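Local atomic coordinates of putative non-ribosomal peptide synthetase (Actinomadura parvosata subsp. kistnae, PDB entry 6M7L), a protein that probably forms a condensation-type domain of a non-ribosomal peptide synthetase, a modular enzyme that assembles peptides without the ribosome. Residues A[340-343]-A[344-348]; A[389-393]-A[394-398]. All blocks are in the same frame, centred on the assembly; numbering follows the deposited sequence.

Contact 1: A[340-343]-A[344-348]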
loop_
_atom_site.group_PDB
_atom_site.type_symbol
_atom_site.label_atom_id
_atom_site.label_comp_id
_atom_site.label_asym_id
_atom_site.label_seq_id
_atom_site.Cartn_x
_atom_site.Cartn_y
_atom_site.Cartn_z
ATOM N N ASP A 340 9.556 13.109 28.300
ATOM C CA ASP A 340 11.003 13.268 28.402
ATOM C C ASP A 340 11.733 11.948 28.189
ATOM O O ASP A 340 12.809 11.922 27.579
ATOM C CB ASP A 340 11.382 13.871 29.755
ATOM C CG ASP A 340 10.941 15.312 29.894
ATOM O OD1 ASP A 340 10.354 15.661 30.939
ATOM O OD2 ASP A 340 11.166 16.094 28.946
ATOM N N VAL A 341 11.177 10.841 28.688
ATOM C CA VAL A 341 11.868 9.567 28.523
ATOM C C VAL A 341 11.769 9.087 27.083
ATOM O O VAL A 341 12.660 8.379 26.597
ATOM C CB VAL A 341 11.330 8.514 29.513
ATOM C CG1 VAL A 341 9.915 8.098 29.151
ATOM C CG2 VAL A 341 12.255 7.306 29.548
ATOM N N SER A 342 10.707 9.469 26.367
ATOM C CA SER A 342 10.583 9.054 24.975
ATOM C C SER A 342 11.603 9.760 24.089
ATOM O O SER A 342 12.098 9.167 23.124
ATOM C CB SER A 342 9.164 9.315 24.469
ATOM O OG SER A 342 8.966 8.718 23.199
ATOM N N GLU A 343 11.938 11.013 24.405
ATOM C CA GLU A 343 12.963 11.717 23.640
ATOM C C GLU A 343 14.344 11.134 23.906
ATOM O O GLU A 343 15.125 10.924 22.969
ATOM C CB GLU A 343 12.930 13.208 23.972
ATOM C CG GLU A 343 11.757 13.946 23.351
ATOM C CD GLU A 343 11.449 15.250 24.054
ATOM O OE1 GLU A 343 12.218 15.636 24.961
ATOM O OE2 GLU A 343 10.433 15.886 23.703
ATOM N N ASP A 344 14.664 10.863 25.172
ATOM C CA ASP A 344 15.969 10.296 25.496
ATOM C C ASP A 344 16.099 8.872 24.971
ATOM O O ASP A 344 17.176 8.472 24.514
ATOM C CB ASP A 344 16.201 10.336 27.007
ATOM C CG ASP A 344 16.103 11.739 27.576
ATOM O OD1 ASP A 344 16.330 12.708 26.820
ATOM O OD2 ASP A 344 15.802 11.871 28.781
ATOM N N ALA A 345 15.015 8.094 25.025
ATOM C CA ALA A 345 15.064 6.716 24.544
ATOM C C ALA A 345 15.290 6.667 23.038
ATOM O O ALA A 345 16.119 5.891 22.549
ATOM C CB ALA A 345 13.778 5.980 24.919
ATOM N N HIS A 346 14.553 7.489 22.284
ATOM C CA HIS A 346 14.748 7.535 20.839
ATOM C C HIS A 346 16.112 8.098 20.458
ATOM O O HIS A 346 16.560 7.889 19.326
ATOM C CB HIS A 346 13.636 8.349 20.179
ATOM C CG HIS A 346 12.341 7.609 20.052
ATOM N ND1 HIS A 346 11.329 7.709 20.982
ATOM C CD2 HIS A 346 11.898 6.746 19.106
ATOM C CE1 HIS A 346 10.315 6.947 20.611
ATOM N NE2 HIS A 346 10.635 6.351 19.477
ATOM N N ARG A 347 16.776 8.804 21.372
ATOM C CA ARG A 347 18.162 9.207 21.178
ATOM C C ARG A 347 19.150 8.097 21.515
ATOM O O ARG A 347 20.362 8.323 21.424
ATOM C CB ARG A 347 18.481 10.444 22.025
ATOM C CG ARG A 347 18.223 11.768 21.327
ATOM C CD ARG A 347 18.818 12.934 22.105
ATOM N NE ARG A 347 17.964 13.361 23.210
ATOM C CZ ARG A 347 16.993 14.260 23.092
ATOM N NH1 ARG A 347 16.752 14.823 21.915
ATOM N NH2 ARG A 347 16.261 14.596 24.146
ATOM N N HIS A 348 18.668 6.913 21.892
ATOM C CA HIS A 348 19.524 5.833 22.375
ATOM C C HIS A 348 19.026 4.481 21.882
ATOM O O HIS A 348 19.028 3.495 22.626
ATOM C CB HIS A 348 19.602 5.831 23.902
ATOM C CG HIS A 348 20.286 7.030 24.483
ATOM N ND1 HIS A 348 19.621 8.206 24.758
ATOM C CD2 HIS A 348 21.571 7.228 24.856
ATOM C CE1 HIS A 348 20.470 9.079 25.271
ATOM N NE2 HIS A 348 21.660 8.511 25.340
#

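Contact 2: A[389-393]-A[394-398]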
loop_
_atom_site.group_PDB
_atom_site.type_symbol
_atom_site.label_atom_id
_atom_site.label_comp_id
_atom_site.label_asym_id
_atom_site.label_seq_id
_atom_site.Cartn_x
_atom_site.Cartn_y
_atom_site.Cartn_z
ATOM N N TRP A 389 -3.057 -7.117 -1.275
ATOM C CA TRP A 389 -2.438 -8.414 -1.523
ATOM C C TRP A 389 -3.231 -9.120 -2.615
ATOM O O TRP A 389 -4.426 -9.382 -2.445
ATOM C CB TRP A 389 -2.403 -9.264 -0.253
ATOM C CG TRP A 389 -1.430 -8.794 0.788
ATOM C CD1 TRP A 389 -0.395 -7.922 0.613
ATOM C CD2 TRP A 389 -1.404 -9.175 2.170
ATOM N NE1 TRP A 389 0.275 -7.738 1.800
ATOM C CE2 TRP A 389 -0.327 -8.494 2.771
ATOM C CE3 TRP A 389 -2.189 -10.026 2.956
ATOM C CZ2 TRP A 389 -0.012 -8.637 4.122
ATOM C CZ3 TRP A 389 -1.877 -10.165 4.296
ATOM C CH2 TRP A 389 -0.798 -9.476 4.865
ATOM N N ALA A 390 -2.571 -9.428 -3.730
ATOM C CA ALA A 390 -3.258 -10.031 -4.870
ATOM C C ALA A 390 -2.293 -10.951 -5.603
ATOM O O ALA A 390 -1.312 -10.478 -6.187
ATOM C CB ALA A 390 -3.804 -8.956 -5.808
ATOM N N LEU A 391 -2.571 -12.252 -5.579
ATOM C CA LEU A 391 -1.848 -13.190 -6.429
ATOM C C LEU A 391 -2.432 -13.130 -7.836
ATOM O O LEU A 391 -3.636 -13.357 -8.002
ATOM C CB LEU A 391 -1.942 -14.615 -5.895
ATOM C CG LEU A 391 -1.464 -14.983 -4.487
ATOM C CD1 LEU A 391 -1.143 -16.470 -4.423
ATOM C CD2 LEU A 391 -0.271 -14.163 -4.050
ATOM N N PRO A 392 -1.634 -12.819 -8.858
ATOM C CA PRO A 392 -2.171 -12.732 -10.223
ATOM C C PRO A 392 -2.931 -13.988 -10.626
ATOM O O PRO A 392 -2.431 -15.108 -10.505
ATOM C CB PRO A 392 -0.914 -12.535 -11.075
ATOM C CG PRO A 392 0.031 -11.833 -10.162
ATOM C CD PRO A 392 -0.223 -12.407 -8.792
ATOM N N GLY A 393 -4.163 -13.791 -11.092
ATOM C CA GLY A 393 -5.011 -14.882 -11.518
ATOM C C GLY A 393 -5.905 -15.468 -10.446
ATOM O O GLY A 393 -6.699 -16.366 -10.750
ATOM N N LEU A 394 -5.808 -14.991 -9.207
ATOM C CA LEU A 394 -6.585 -15.529 -8.101
ATOM C C LEU A 394 -7.201 -14.394 -7.298
ATOM O O LEU A 394 -6.547 -13.381 -7.034
ATOM C CB LEU A 394 -5.714 -16.401 -7.181
ATOM C CG LEU A 394 -5.091 -17.653 -7.798
ATOM C CD1 LEU A 394 -3.989 -18.199 -6.902
ATOM C CD2 LEU A 394 -6.153 -18.712 -8.050
ATOM N N ARG A 395 -8.463 -14.571 -6.917
ATOM C CA ARG A 395 -9.128 -13.644 -6.007
ATOM C C ARG A 395 -8.537 -13.823 -4.612
ATOM O O ARG A 395 -8.766 -14.846 -3.959
ATOM C CB ARG A 395 -10.633 -13.899 -6.020
ATOM C CG ARG A 395 -11.456 -12.966 -5.149
ATOM C CD ARG A 395 -12.942 -13.134 -5.442
ATOM N NE ARG A 395 -13.296 -12.641 -6.772
ATOM C CZ ARG A 395 -14.492 -12.789 -7.335
ATOM N NH1 ARG A 395 -15.461 -13.426 -6.690
ATOM N NH2 ARG A 395 -14.722 -12.303 -8.548
ATOM N N THR A 396 -7.768 -12.836 -4.160
ATOM C CA THR A 396 -6.985 -12.936 -2.935
ATOM C C THR A 396 -7.625 -12.106 -1.831
ATOM O O THR A 396 -7.980 -10.944 -2.050
ATOM C CB THR A 396 -5.548 -12.463 -3.169
ATOM O OG1 THR A 396 -5.003 -13.123 -4.320
ATOM C CG2 THR A 396 -4.680 -12.768 -1.955
ATOM N N SER A 397 -7.759 -12.700 -0.642
ATOM C CA SER A 397 -8.284 -11.994 0.518
ATOM C C SER A 397 -7.718 -12.621 1.785
ATOM O O SER A 397 -7.521 -13.847 1.826
ATOM C CB SER A 397 -9.815 -12.021 0.560
ATOM O OG SER A 397 -10.304 -13.350 0.634
ATOM N N PRO A 398 -7.448 -11.827 2.819
ATOM C CA PRO A 398 -6.810 -12.372 4.023
ATOM C C PRO A 398 -7.787 -13.138 4.903
ATOM O O PRO A 398 -8.954 -12.768 5.047
ATOM C CB PRO A 398 -6.288 -11.121 4.737
ATOM C CG PRO A 398 -7.223 -10.045 4.315
ATOM C CD PRO A 398 -7.622 -10.365 2.897
#

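Contact 1: A[340-343]-A[344-348]
His346 swings its ring back beside its own backbone N (chi1 -77°), and Arg347 folds at chi3 (-81°); both side chains thereby return to carbonyls one turn earlier, Ser342 and Glu343, near the C-terminal end of helix 331-346. The ring of His346 meets Ser342 edge-on: ND1 donates to Ser342 O at 2.7 Å with an N-H...O angle of 157°, the oxygen lying close to the ring plane. His346 N grips the same oxygen at 3.1 Å from the other face of the carbonyl plane, so one acceptor holds both backbone and side chain. Arg347 N bonds to Glu343 O at 3.1 Å, and the guanidinium lies with one face over that oxygen. Its NH2 passes 3.6 Å from Glu343 CB and forms a salt bridge with Asp344 OD1 at 3.3 Å, the oxygen lying near the guanidinium plane. The other oxygen of Asp344 pairs with Arg218 of helix 207-218, while Val341 and Ala345 touch strand 317-324. A carboxylate held between two arginines should favour its ionised form, and the ND1 bond is consistent with a proton on that ring nitrogen.

Contact 2: A[389-393]-A[394-398]
Leu394 and Thr396 meet Leu391 round a type II beta turn that runs from Leu391 to Leu394 and leads into strand 395-399, an edge strand of the five-stranded mixed sheet within this chain. The turn is fastened by Leu394 N bonding to Leu391 O at 3.0 Å; Pro392 and Gly393 fill its two corners, and the positive phi of Gly393 (91°) would press a side chain against the preceding carbonyl oxygen. The side chains of Leu394 and Leu391 cross at a slant, and the CD1 methyl of Leu394 meets CD1 of Leu391 at 4.2 Å. Both continue onto helix 155-172, Leu391 on Ala166 and Leu394 on Tyr169, and Leu391 also touches Leu52 of strand 45-53. The other branch of Leu394 turns back on the corner, its CD2 lying 3.6 Å from Gly393 O. Thr396 braces the turn from the strand beyond it, reaching across to the incoming chain. Its OG1 stands beside its own backbone N (chi1 -51°) and does double duty, accepting from Leu391 N at 2.9 Å and donating to Leu394 O from above the carbonyl plane. A side-chain hydroxyl thus bridges both arms of the turn. Trp389 runs on toward the helix, where its NE1 bonds to Asp159, while Arg395 points away from the turn, to a salt bridge with an acidic side chain on the chain of another protein. On the second branch of Thr396, the CG2 methyl packs 3.4 Å from Trp389 O.

Along the chain, contact 1 comes first and is complete before contact 2 begins; the two follow in series, neither nested nor crossed. Contact 1 closes no loop; it lies near the C-terminal end of helix 331-346, where side chains touch strand 317-324 and helix 207-218. The chain then passes through helix 353-360 and strand 374-380, an edge of the four-stranded sheet, before crossing to the five-stranded sheet, where contact 2 turns it into strand 395-399 alongside strand 45-53. Strand 410-418 returns it to the four-stranded sheet. This excursion joins the two lobes and probably corresponds to the latch of condensation domains. The centres of contact 1 and contact 2 are about 41 Å apart, on opposite sides of the chain's centre.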